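PDB 4V1T: LYND from Lyngbya aestuarii, which probably acts as a YcaO-family cyclodehydratase, using ATP and magnesium to convert residues of a peptide substrate into heterocycles. Local coordinates for residues Q580-Y585 against R590-L595; Y516-P519 against R523-R526; S498-T503 against T703-A708. All coordinates share one frame; numbering follows the deposited sequence.

In the fold
All three contacts lie in the YcaO cyclodehydratase part of the chain, well apart: their nearest atoms are about 27 Å (contacts 1 and 2), 18 Å (1 and 3) and 19 Å (2 and 3) from one another. Contact 1 joins helix 576-587 to the strand that follows it, with an apolar centre of Leu581, Tyr585 and Leu592 and polar bonds around it. Contact 2 folds one loop back on itself, with Leu518 packed on the buried Phe524, and an exposed end at Pro519 and Arg523. Contact 3 is small, buried and purely apolar, and brings together a helix and the hairpin loop between strands 491-498 and 503-508, 200 residues apart; contacts 1 and 2 both fall within the chain loop it closes.

Contact 1 of 3, residues Q580-Y585 against R590-L595; sequences QLQQFY and RDLWVL
Tyr585 lays its ring across Leu592, whose CD2 sits over one ring face, 4.0 Å from the centroid, a CH-pi contact. With CG of Leu592 anti to the backbone N (chi1 176°), this branch is carried toward the helix, where it also meets CD2 of Leu581 at 3.8 Å. The aliphatic part of Arg590 runs beside the same ring, pointing the same way, its CB 3.6 Å from Tyr585 CD2. The polar ends go elsewhere: Tyr585 OH bonds to Asn642 of helix 630-649, which also packs on both leucines, and the Arg590 guanidinium pairs with Asp649.

Gln582 reaches the strand backbone from the helix. Its chain is extended beyond CG, and NE2 gives Leu592 O a nearly straight hydrogen bond of 2.8 Å (174° at the hydrogen), with the acceptor lying in the plane of the amide. One water links the same two residues again, donating to Gln582 O and accepting from Leu592 N. Where the elements converge, Arg590 N donates to Tyr585 O at 2.9 Å, closing the connection between the two elements.

The arrangement is a helix and the following strand joined by a tight connection, their axes 7.0 Å apart and close to antiparallel at 153°. Strand 590-596 is an outermost strand of a three-stranded antiparallel sheet within this chain. It pairs with strand 605-612 through Asp591, Trp593 and Leu595, whereas the backbone N and O of Leu592 point to the helix side. The water and the Gln582 amide thus supply Leu592 with the polar partners that a neighbouring strand would otherwise provide.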
loop_
_atom_site.group_PDB
_atom_site.type_symbol
_atom_site.label_atom_id
_atom_site.label_comp_id
_atom_site.label_asym_id
_atom_site.label_seq_id
_atom_site.Cartn_x
_atom_site.Cartn_y
_atom_site.Cartn_z
ATOM N N GLN B 580 3.100 5.915 28.880
ATOM C CA GLN B 580 3.576 4.720 28.209
ATOM C C GLN B 580 4.894 4.961 27.498
ATOM O O GLN B 580 5.765 4.098 27.481
ATOM C CB GLN B 580 2.543 4.238 27.193
ATOM C CG GLN B 580 1.285 3.658 27.809
ATOM C CD GLN B 580 0.214 3.392 26.771
ATOM O OE1 GLN B 580 -0.908 3.880 26.889
ATOM N NE2 GLN B 580 0.555 2.615 25.746
ATOM N N LEU B 581 5.039 6.136 26.899
ATOM C CA LEU B 581 6.256 6.455 26.160
ATOM C C LEU B 581 7.438 6.654 27.093
ATOM O O LEU B 581 8.545 6.210 26.784
ATOM C CB LEU B 581 6.065 7.700 25.306
ATOM C CG LEU B 581 7.182 7.983 24.298
ATOM C CD1 LEU B 581 7.292 6.880 23.252
ATOM C CD2 LEU B 581 6.941 9.312 23.634
ATOM N N GLN B 582 7.208 7.316 28.225
ATOM C CA GLN B 582 8.249 7.479 29.242
ATOM C C GLN B 582 8.792 6.125 29.677
ATOM O O GLN B 582 10.000 5.955 29.841
ATOM C CB GLN B 582 7.713 8.221 30.461
ATOM C CG GLN B 582 7.581 9.716 30.278
ATOM C CD GLN B 582 7.270 10.426 31.584
ATOM O OE1 GLN B 582 6.225 10.191 32.203
ATOM N NE2 GLN B 582 8.179 11.298 32.010
ATOM N N GLN B 583 7.887 5.168 29.865
ATOM C CA GLN B 583 8.270 3.829 30.287
ATOM C C GLN B 583 9.049 3.134 29.179
ATOM O O GLN B 583 10.045 2.456 29.433
ATOM C CB GLN B 583 7.034 3.004 30.671
ATOM C CG GLN B 583 7.345 1.586 31.133
ATOM C CD GLN B 583 8.269 1.540 32.338
ATOM O OE1 GLN B 583 8.176 2.369 33.239
ATOM N NE2 GLN B 583 9.167 0.565 32.359
ATOM N N PHE B 584 8.593 3.313 27.947
ATOM C CA PHE B 584 9.280 2.742 26.803
ATOM C C PHE B 584 10.706 3.293 26.696
ATOM O O PHE B 584 11.635 2.569 26.345
ATOM C CB PHE B 584 8.511 3.043 25.524
ATOM C CG PHE B 584 9.232 2.616 24.279
ATOM C CD1 PHE B 584 9.089 1.331 23.791
ATOM C CD2 PHE B 584 10.063 3.499 23.605
ATOM C CE1 PHE B 584 9.750 0.933 22.648
ATOM C CE2 PHE B 584 10.724 3.109 22.460
ATOM C CZ PHE B 584 10.575 1.823 21.985
ATOM N N TYR B 585 10.862 4.582 26.986
ATOM C CA TYR B 585 12.180 5.206 27.017
ATOM C C TYR B 585 13.027 4.601 28.131
ATOM O O TYR B 585 14.190 4.268 27.923
ATOM C CB TYR B 585 12.052 6.719 27.206
ATOM C CG TYR B 585 11.991 7.458 25.902
ATOM C CD1 TYR B 585 10.904 7.316 25.057
ATOM C CD2 TYR B 585 13.028 8.293 25.503
ATOM C CE1 TYR B 585 10.845 7.980 23.853
ATOM C CE2 TYR B 585 12.979 8.964 24.299
ATOM C CZ TYR B 585 11.882 8.799 23.474
ATOM O OH TYR B 585 11.809 9.450 22.266
ATOM N N ARG B 590 16.891 5.300 28.256
ATOM C CA ARG B 590 16.660 6.728 28.176
ATOM C C ARG B 590 15.682 7.232 29.224
ATOM O O ARG B 590 14.814 6.497 29.699
ATOM C CB ARG B 590 16.125 7.097 26.795
ATOM C CG ARG B 590 17.194 7.298 25.743
ATOM C CD ARG B 590 16.582 7.745 24.427
ATOM N NE ARG B 590 17.608 8.108 23.455
ATOM C CZ ARG B 590 18.196 9.299 23.384
ATOM N NH1 ARG B 590 17.849 10.274 24.209
ATOM N NH2 ARG B 590 19.114 9.524 22.460
ATOM N N ASP B 591 15.845 8.497 29.591
ATOM C CA ASP B 591 14.852 9.221 30.375
ATOM C C ASP B 591 14.181 10.220 29.462
ATOM O O ASP B 591 14.809 10.741 28.537
ATOM C CB ASP B 591 15.498 9.945 31.557
ATOM C CG ASP B 591 15.757 9.027 32.738
ATOM O OD1 ASP B 591 14.910 8.146 33.033
ATOM O OD2 ASP B 591 16.813 9.202 33.378
ATOM N N LEU B 592 12.904 10.481 29.722
ATOM C CA LEU B 592 12.127 11.421 28.925
ATOM C C LEU B 592 11.290 12.319 29.819
ATOM O O LEU B 592 10.523 11.841 30.660
ATOM C CB LEU B 592 11.227 10.666 27.951
ATOM C CG LEU B 592 10.282 11.516 27.099
ATOM C CD1 LEU B 592 11.055 12.384 26.130
ATOM C CD2 LEU B 592 9.306 10.615 26.359
ATOM N N TRP B 593 11.441 13.623 29.631
ATOM C CA TRP B 593 10.648 14.600 30.356
ATOM C C TRP B 593 10.297 15.759 29.445
ATOM O O TRP B 593 10.848 15.886 28.353
ATOM C CB TRP B 593 11.397 15.091 31.600
ATOM C CG TRP B 593 12.664 15.811 31.304
ATOM C CD1 TRP B 593 12.831 17.157 31.170
ATOM C CD2 TRP B 593 13.953 15.225 31.107
ATOM N NE1 TRP B 593 14.142 17.448 30.912
ATOM C CE2 TRP B 593 14.855 16.279 30.867
ATOM C CE3 TRP B 593 14.435 13.910 31.117
ATOM C CZ2 TRP B 593 16.213 16.060 30.626
ATOM C CZ3 TRP B 593 15.783 13.695 30.876
ATOM C CH2 TRP B 593 16.659 14.771 30.640
ATOM N N VAL B 594 9.389 16.610 29.911
ATOM C CA VAL B 594 8.907 17.738 29.123
ATOM C C VAL B 594 9.027 19.045 29.897
ATOM O O VAL B 594 8.741 19.086 31.096
ATOM C CB VAL B 594 7.441 17.514 28.694
ATOM C CG1 VAL B 594 6.887 18.723 27.952
ATOM C CG2 VAL B 594 7.338 16.273 27.830
ATOM N N LEU B 595 9.441 20.105 29.199
ATOM C CA LEU B 595 9.527 21.452 29.781
ATOM C C LEU B 595 8.463 22.391 29.213
ATOM O O LEU B 595 8.106 22.297 28.047
ATOM C CB LEU B 595 10.904 22.063 29.521
ATOM C CG LEU B 595 12.128 21.308 30.026
ATOM C CD1 LEU B 595 13.362 22.107 29.678
ATOM C CD2 LEU B 595 12.059 21.040 31.522
HETATM O O HOH W 1 11.318 8.345 30.687
#

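Contact 2 of 3, residues Y516-P519 against R523-R526; sequences YPLP and RFAR
Leu518 turns its side chain onto the loop segment 523-526 and makes the largest single contribution to the contact. Its CD1 lies over one face of the Phe524 ring, 4.1 Å from the centroid, in a CH-pi contact, while CD2 reaches the rim at Phe524 CE2 (3.9 Å). The two side chains cross at about a right angle. With chi1 at 59°, Phe524 holds its CG between its own backbone N and carbonyl carbon, which swings the ring beneath the leucine; Phe485 meets this ring edge-to-face. CD1 also approaches the backbone, 3.6 Å from Phe524 N.

Both segments belong to the irregular loop between helix 509-512 and strand 532-535, which doubles back here without forming strand pairs; Leu518 also rests on Ala510 of that helix. At the surface end, Arg523 bends at chi2 and chi3, bringing its guanidinium back over the preceding segment. NH1 gives a weak hydrogen bond to Leu518 O (3.2 Å, 128° at the hydrogen). Arg523 CG lies 3.2 Å from Pro519 O, and the Arg523 backbone is tied by hydrogen bonding to Gln483.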
loop_
_atom_site.group_PDB
_atom_site.type_symbol
_atom_site.label_atom_id
_atom_site.label_comp_id
_atom_site.label_asym_id
_atom_site.label_seq_id
_atom_site.Cartn_x
_atom_site.Cartn_y
_atom_site.Cartn_z
ATOM N N TYR B 516 15.786 31.614 -3.755
ATOM C CA TYR B 516 15.621 32.775 -4.621
ATOM C C TYR B 516 17.004 33.305 -4.934
ATOM O O TYR B 516 17.753 33.599 -4.020
ATOM C CB TYR B 516 14.786 33.854 -3.944
ATOM C CG TYR B 516 14.668 35.115 -4.758
ATOM C CD1 TYR B 516 13.698 35.239 -5.750
ATOM C CD2 TYR B 516 15.531 36.180 -4.551
ATOM C CE1 TYR B 516 13.595 36.389 -6.508
ATOM C CE2 TYR B 516 15.429 37.333 -5.304
ATOM C CZ TYR B 516 14.458 37.428 -6.280
ATOM O OH TYR B 516 14.344 38.557 -7.037
ATOM N N PRO B 517 17.352 33.446 -6.217
ATOM C CA PRO B 517 18.714 33.894 -6.513
ATOM C C PRO B 517 18.913 35.399 -6.310
ATOM O O PRO B 517 18.140 36.201 -6.846
ATOM C CB PRO B 517 18.895 33.527 -7.996
ATOM C CG PRO B 517 17.530 33.126 -8.509
ATOM C CD PRO B 517 16.525 33.420 -7.434
ATOM N N LEU B 518 19.930 35.759 -5.534
ATOM C CA LEU B 518 20.329 37.157 -5.355
ATOM C C LEU B 518 21.717 37.391 -5.935
ATOM O O LEU B 518 22.524 36.470 -5.989
ATOM C CB LEU B 518 20.311 37.534 -3.876
ATOM C CG LEU B 518 18.928 37.684 -3.237
ATOM C CD1 LEU B 518 19.059 37.911 -1.746
ATOM C CD2 LEU B 518 18.152 38.833 -3.867
ATOM N N PRO B 519 21.998 38.624 -6.389
ATOM C CA PRO B 519 23.359 38.928 -6.841
ATOM C C PRO B 519 24.378 38.730 -5.716
ATOM O O PRO B 519 24.030 38.944 -4.560
ATOM C CB PRO B 519 23.279 40.402 -7.253
ATOM C CG PRO B 519 21.832 40.649 -7.514
ATOM C CD PRO B 519 21.090 39.772 -6.559
ATOM N N ARG B 523 23.362 39.659 -1.275
ATOM C CA ARG B 523 22.698 38.485 -0.736
ATOM C C ARG B 523 22.247 38.764 0.690
ATOM O O ARG B 523 22.929 38.407 1.646
ATOM C CB ARG B 523 23.630 37.269 -0.783
ATOM C CG ARG B 523 24.002 36.830 -2.192
ATOM C CD ARG B 523 24.186 35.323 -2.288
ATOM N NE ARG B 523 25.529 34.962 -2.747
ATOM C CZ ARG B 523 25.862 34.667 -4.002
ATOM N NH1 ARG B 523 24.958 34.680 -4.972
ATOM N NH2 ARG B 523 27.121 34.361 -4.289
ATOM N N PHE B 524 21.089 39.405 0.824
ATOM C CA PHE B 524 20.639 39.915 2.116
ATOM C C PHE B 524 19.698 38.974 2.850
ATOM O O PHE B 524 19.210 39.308 3.927
ATOM C CB PHE B 524 19.955 41.275 1.939
ATOM C CG PHE B 524 18.761 41.238 1.028
ATOM C CD1 PHE B 524 17.522 40.841 1.501
ATOM C CD2 PHE B 524 18.882 41.600 -0.305
ATOM C CE1 PHE B 524 16.429 40.799 0.658
ATOM C CE2 PHE B 524 17.792 41.567 -1.150
ATOM C CZ PHE B 524 16.564 41.169 -0.671
ATOM N N ALA B 525 19.445 37.796 2.282
ATOM C CA ALA B 525 18.567 36.828 2.926
ATOM C C ALA B 525 18.644 35.464 2.267
ATOM O O ALA B 525 18.954 35.359 1.089
ATOM C CB ALA B 525 17.123 37.331 2.891
ATOM N N ARG B 526 18.371 34.430 3.061
ATOM C CA ARG B 526 18.099 33.080 2.573
ATOM C C ARG B 526 16.741 32.650 3.117
ATOM O O ARG B 526 16.519 32.679 4.332
ATOM C CB ARG B 526 19.170 32.092 3.037
ATOM C CG ARG B 526 20.450 32.133 2.244
ATOM C CD ARG B 526 21.519 31.274 2.887
ATOM N NE ARG B 526 22.810 31.446 2.226
ATOM C CZ ARG B 526 23.941 30.864 2.615
ATOM N NH1 ARG B 526 23.956 30.059 3.672
ATOM N NH2 ARG B 526 25.064 31.088 1.941
#

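Contact 3 of 3, residues S498-T503 against T703-A708; sequences SLTEQT and TCVNIA
Val705 pushes its CG2 methyl against the turn 498-503, and nearly all of the contact is made by this one branch. CG2 stands anti to the backbone N of Val705 (chi1 of CG1 67°) and lies 3.4 Å from Thr500 CG2, tighter than usual for two carbons. The same methyl also meets Leu499 CB at 3.9 Å. Leu499 and Val705 are buried, and both also touch Thr715, beside strand 716-719.

The solvent side is looser. Thr500 is partly exposed, and while its methyl faces the helix, its hydroxyl turns back into the turn: OG1 donates to Ser498 OG at 3.1 Å. Ser498 OG also accepts a weak bond from Glu501 N and is hydrogen-bonded to Glu714. On the helix, Asn706 is exposed and its ND2 makes a weak bond to Met702 O.

The turn connects antiparallel strands 491-498 and 503-508 and closes with a G1 beta bulge, in which Gln502 and Thr503 both face Ser498; Ser498 N donates to Thr503 O at 2.8 Å. Helix 697-710 carries Val705 on the face toward this turn, while Cys704 packs on helix 538-561. The two halves of Thr500 thus divide the work: the hydroxyl is spent on Ser498 inside the turn, and the methyl meets Val705, so the join between the two segments rests on van der Waals packing.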
loop_
_atom_site.group_PDB
_atom_site.type_symbol
_atom_site.label_atom_id
_atom_site.label_comp_id
_atom_site.label_asym_id
_atom_site.label_seq_id
_atom_site.Cartn_x
_atom_site.Cartn_y
_atom_site.Cartn_z
ATOM N N SER B 498 -1.949 40.379 4.958
ATOM C CA SER B 498 -2.002 40.664 6.387
ATOM C C SER B 498 -3.378 40.310 6.902
ATOM O O SER B 498 -4.366 40.897 6.474
ATOM C CB SER B 498 -1.704 42.136 6.672
ATOM O OG SER B 498 -1.776 42.406 8.062
ATOM N N LEU B 499 -3.439 39.351 7.818
ATOM C CA LEU B 499 -4.708 38.915 8.388
ATOM C C LEU B 499 -5.198 39.891 9.457
ATOM O O LEU B 499 -6.388 39.938 9.770
ATOM C CB LEU B 499 -4.573 37.502 8.970
ATOM C CG LEU B 499 -4.540 36.377 7.929
ATOM C CD1 LEU B 499 -3.994 35.093 8.518
ATOM C CD2 LEU B 499 -5.928 36.137 7.354
ATOM N N THR B 500 -4.278 40.680 10.001
ATOM C CA THR B 500 -4.622 41.631 11.046
ATOM C C THR B 500 -5.277 42.860 10.440
ATOM O O THR B 500 -6.291 43.318 10.934
ATOM C CB THR B 500 -3.389 42.075 11.849
ATOM O OG1 THR B 500 -2.591 42.948 11.047
ATOM C CG2 THR B 500 -2.556 40.876 12.270
ATOM N N GLU B 501 -4.681 43.389 9.374
ATOM C CA GLU B 501 -5.173 44.603 8.721
ATOM C C GLU B 501 -6.030 44.275 7.493
ATOM O O GLU B 501 -6.635 45.161 6.895
ATOM C CB GLU B 501 -4.000 45.512 8.331
ATOM C CG GLU B 501 -3.105 45.905 9.505
ATOM C CD GLU B 501 -2.066 46.960 9.151
ATOM O OE1 GLU B 501 -2.190 47.604 8.088
ATOM O OE2 GLU B 501 -1.118 47.149 9.940
ATOM N N GLN B 502 -6.087 42.997 7.136
ATOM C CA GLN B 502 -6.872 42.529 5.994
ATOM C C GLN B 502 -6.532 43.319 4.723
ATOM O O GLN B 502 -7.396 43.912 4.080
ATOM C CB GLN B 502 -8.368 42.593 6.317
ATOM C CG GLN B 502 -9.151 41.378 5.831
ATOM C CD GLN B 502 -8.865 40.119 6.645
ATOM O OE1 GLN B 502 -8.632 40.185 7.853
ATOM N NE2 GLN B 502 -8.879 38.963 5.983
ATOM N N THR B 503 -5.248 43.317 4.376
ATOM C CA THR B 503 -4.764 43.977 3.173
ATOM C C THR B 503 -3.420 43.386 2.760
ATOM O O THR B 503 -2.879 42.532 3.451
ATOM C CB THR B 503 -4.603 45.491 3.386
ATOM O OG1 THR B 503 -4.287 46.112 2.136
ATOM C CG2 THR B 503 -3.506 45.793 4.400
ATOM N N THR B 703 -8.334 33.538 16.180
ATOM C CA THR B 703 -7.982 33.651 17.585
ATOM C C THR B 703 -6.488 33.947 17.723
ATOM O O THR B 703 -6.075 34.741 18.567
ATOM C CB THR B 703 -8.311 32.361 18.353
ATOM O OG1 THR B 703 -9.682 32.020 18.137
ATOM C CG2 THR B 703 -8.062 32.541 19.852
ATOM N N CYS B 704 -5.691 33.298 16.884
ATOM C CA CYS B 704 -4.250 33.464 16.902
ATOM C C CYS B 704 -3.811 34.827 16.377
ATOM O O CYS B 704 -2.863 35.428 16.899
ATOM C CB CYS B 704 -3.586 32.350 16.088
ATOM S SG CYS B 704 -3.651 30.719 16.876
ATOM N N VAL B 705 -4.483 35.311 15.339
ATOM C CA VAL B 705 -4.134 36.601 14.764
ATOM C C VAL B 705 -4.356 37.724 15.783
ATOM O O VAL B 705 -3.588 38.689 15.844
ATOM C CB VAL B 705 -4.935 36.888 13.477
ATOM C CG1 VAL B 705 -6.392 37.071 13.793
ATOM C CG2 VAL B 705 -4.429 38.139 12.793
ATOM N N ASN B 706 -5.405 37.580 16.590
ATOM C CA ASN B 706 -5.748 38.579 17.589
ATOM C C ASN B 706 -4.864 38.509 18.832
ATOM O O ASN B 706 -4.548 39.534 19.430
ATOM C CB ASN B 706 -7.215 38.452 17.972
ATOM C CG ASN B 706 -8.141 38.904 16.857
ATOM O OD1 ASN B 706 -8.116 40.062 16.447
ATOM N ND2 ASN B 706 -8.957 37.988 16.354
ATOM N N ILE B 707 -4.461 37.302 19.214
ATOM C CA ILE B 707 -3.511 37.128 20.311
ATOM C C ILE B 707 -2.177 37.788 19.970
ATOM O O ILE B 707 -1.549 38.415 20.818
ATOM C CB ILE B 707 -3.283 35.633 20.631
ATOM C CG1 ILE B 707 -4.493 35.076 21.369
ATOM C CG2 ILE B 707 -2.036 35.431 21.492
ATOM C CD1 ILE B 707 -4.481 33.562 21.526
ATOM N N ALA B 708 -1.748 37.630 18.726
ATOM C CA ALA B 708 -0.512 38.240 18.271
ATOM C C ALA B 708 -0.654 39.756 18.239
ATOM O O ALA B 708 0.218 40.473 18.720
ATOM C CB ALA B 708 -0.132 37.703 16.898
#